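Local atomic coordinates of glutathione S-transferase 2 (PDB entry 1TU7), a protein that joins glutathione to electrophilic compounds as a homodimeric pi-class transferase, and appears central to detoxification in the parasitic nematode Onchocerca volvulus. Residues Thr85-Phe90 and Asn140-Asp145. Numbering follows the deposited sequence.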
loop_
_atom_site.group_PDB
_atom_site.type_symbol
_atom_site.label_atom_id
_atom_site.label_comp_id
_atom_site.label_asym_id
_atom_site.label_seq_id
_atom_site.Cartn_x
_atom_site.Cartn_y
_atom_site.Cartn_z
ATOM N N THR A 85 7.454 -5.798 10.572
ATOM C CA THR A 85 6.867 -4.484 10.549
ATOM C C THR A 85 7.793 -3.480 9.875
ATOM O O THR A 85 7.360 -2.652 9.073
ATOM C CB THR A 85 6.588 -4.037 11.978
ATOM O OG1 THR A 85 5.637 -4.924 12.571
ATOM C CG2 THR A 85 5.982 -2.659 12.037
ATOM N N TYR A 86 9.080 -3.552 10.206
ATOM C CA TYR A 86 10.058 -2.617 9.663
ATOM C C TYR A 86 10.167 -2.677 8.151
ATOM O O TYR A 86 10.124 -1.652 7.460
ATOM C CB TYR A 86 11.433 -2.858 10.298
ATOM C CG TYR A 86 12.485 -1.929 9.741
ATOM C CD1 TYR A 86 13.538 -2.392 9.026
ATOM C CD2 TYR A 86 12.415 -0.564 9.956
ATOM C CE1 TYR A 86 14.501 -1.570 8.515
ATOM C CE2 TYR A 86 13.385 0.290 9.456
ATOM C CZ TYR A 86 14.424 -0.223 8.754
ATOM O OH TYR A 86 15.404 0.618 8.247
ATOM N N ILE A 87 10.293 -3.878 7.604
ATOM C CA ILE A 87 10.406 -3.990 6.170
ATOM C C ILE A 87 9.151 -3.552 5.453
ATOM O O ILE A 87 9.225 -3.019 4.371
ATOM C CB ILE A 87 10.843 -5.386 5.721
ATOM C CG1 ILE A 87 9.811 -6.468 6.062
ATOM C CG2 ILE A 87 12.241 -5.652 6.254
ATOM C CD1 ILE A 87 10.232 -7.872 5.685
ATOM N N ASP A 88 7.990 -3.778 6.063
ATOM C CA ASP A 88 6.713 -3.330 5.505
ATOM C C ASP A 88 6.678 -1.829 5.482
ATOM O O ASP A 88 6.408 -1.201 4.463
ATOM C CB ASP A 88 5.613 -3.923 6.372
ATOM C CG ASP A 88 4.246 -3.710 5.880
ATOM O OD1 ASP A 88 4.034 -3.043 4.838
ATOM O OD2 ASP A 88 3.301 -4.228 6.552
ATOM N N MET A 89 6.984 -1.236 6.627
ATOM C CA MET A 89 7.022 0.215 6.736
ATOM C C MET A 89 7.975 0.798 5.668
ATOM O O MET A 89 7.652 1.772 4.990
ATOM C CB MET A 89 7.479 0.589 8.144
ATOM C CG MET A 89 7.537 2.054 8.407
ATOM S SD MET A 89 8.226 2.402 10.061
ATOM C CE MET A 89 9.888 2.694 9.662
ATOM N N PHE A 90 9.156 0.217 5.537
ATOM C CA PHE A 90 10.149 0.673 4.566
ATOM C C PHE A 90 9.590 0.563 3.137
ATOM O O PHE A 90 9.642 1.515 2.356
ATOM C CB PHE A 90 11.443 -0.146 4.724
ATOM C CG PHE A 90 12.699 0.553 4.245
ATOM C CD1 PHE A 90 13.731 0.796 5.117
ATOM C CD2 PHE A 90 12.858 0.954 2.950
ATOM C CE1 PHE A 90 14.843 1.463 4.733
ATOM C CE2 PHE A 90 14.017 1.611 2.564
ATOM C CZ PHE A 90 14.994 1.872 3.470
ATOM N N ASN A 140 24.645 -2.844 4.352
ATOM C CA ASN A 140 24.347 -4.092 3.671
ATOM C C ASN A 140 22.924 -4.023 3.097
ATOM O O ASN A 140 22.684 -3.265 2.166
ATOM C CB ASN A 140 24.620 -5.276 4.625
ATOM C CG ASN A 140 24.827 -6.616 3.903
ATOM O OD1 ASN A 140 25.226 -7.635 4.532
ATOM N ND2 ASN A 140 24.616 -6.631 2.626
ATOM N N LEU A 141 22.000 -4.789 3.637
ATOM C CA LEU A 141 20.618 -4.790 3.153
ATOM C C LEU A 141 19.690 -4.135 4.170
ATOM O O LEU A 141 20.103 -3.705 5.264
ATOM C CB LEU A 141 20.175 -6.217 2.818
ATOM C CG LEU A 141 21.111 -6.955 1.833
ATOM C CD1 LEU A 141 20.769 -8.450 1.734
ATOM C CD2 LEU A 141 21.077 -6.263 0.483
ATOM N N ILE A 142 18.390 -4.075 3.878
ATOM C CA ILE A 142 17.495 -3.353 4.765
ATOM C C ILE A 142 17.483 -3.939 6.174
ATOM O O ILE A 142 17.469 -3.199 7.142
ATOM C CB ILE A 142 16.094 -3.256 4.124
ATOM C CG1 ILE A 142 16.114 -2.224 2.992
ATOM C CG2 ILE A 142 15.028 -2.865 5.132
ATOM C CD1 ILE A 142 14.912 -2.279 2.095
ATOM N N LEU A 143 17.537 -5.259 6.300
ATOM C CA LEU A 143 17.555 -5.876 7.634
ATOM C C LEU A 143 18.956 -6.132 8.153
ATOM O O LEU A 143 19.117 -6.666 9.261
ATOM C CB LEU A 143 16.751 -7.180 7.656
ATOM C CG LEU A 143 15.238 -6.977 7.610
ATOM C CD1 LEU A 143 14.525 -8.357 7.576
ATOM C CD2 LEU A 143 14.768 -6.110 8.790
ATOM N N GLY A 144 19.965 -5.734 7.380
ATOM C CA GLY A 144 21.356 -6.074 7.677
ATOM C C GLY A 144 21.882 -7.154 6.751
ATOM O O GLY A 144 22.073 -6.918 5.567
ATOM N N ASP A 145 22.128 -8.358 7.268
ATOM C CA ASP A 145 22.750 -9.406 6.460
ATOM C C ASP A 145 21.787 -10.260 5.631
ATOM O O ASP A 145 22.221 -11.020 4.783
ATOM C CB ASP A 145 23.545 -10.348 7.375
ATOM C CG ASP A 145 24.804 -9.730 7.865
ATOM O OD1 ASP A 145 25.467 -10.392 8.707
ATOM O OD2 ASP A 145 25.229 -8.623 7.459
HETATM O O HOH W 1 17.647 -0.520 7.333
#
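Ile142, on the loop between helices 109-132 and 149-164, carries most of the apolar contact with helix 81-107, the first helix of the all-helical C-terminal GST domain, away from the glutathione site. Its chain reaches tip to tip toward Phe90, laying CD1 over one ring face, 4.0 Å from the centroid and 15° off the normal, a CH-pi contact. With CG1 beside the backbone N (chi1 -74°), CG2 stands anti to that N and turns to the helix as well, 3.7 Å from Tyr86 CE1 and touching Phe90 CD1. A beta-branched residue suits this place because its two arms meet two aromatic rings. Beside it, Leu143 crosses Ile87 at about a right angle, with Ile87 CG2 3.5 Å from Leu143 CG; Leu143 CD2 also meets the Tyr86 ring edge.

The polar link runs through a water. Tyr86, its CG anti to the backbone N, presents its ring edge to the loop; OH donates to the water, in the ring plane, at 2.7 Å, and the water donates to Ile142 O.

Leu141 to Gly144 form a type I turn, with Gly144 N 2.9 Å from Leu141 O. The positive phi of Gly144 (105°) belongs to a backbone where a side chain would strike the preceding carbonyl. Asp151 accepts from Ile142 N.

Dispersion and shape thus join loop to helix, while one water, accepting from the tyrosine hydroxyl, satisfies the Ile142 carbonyl.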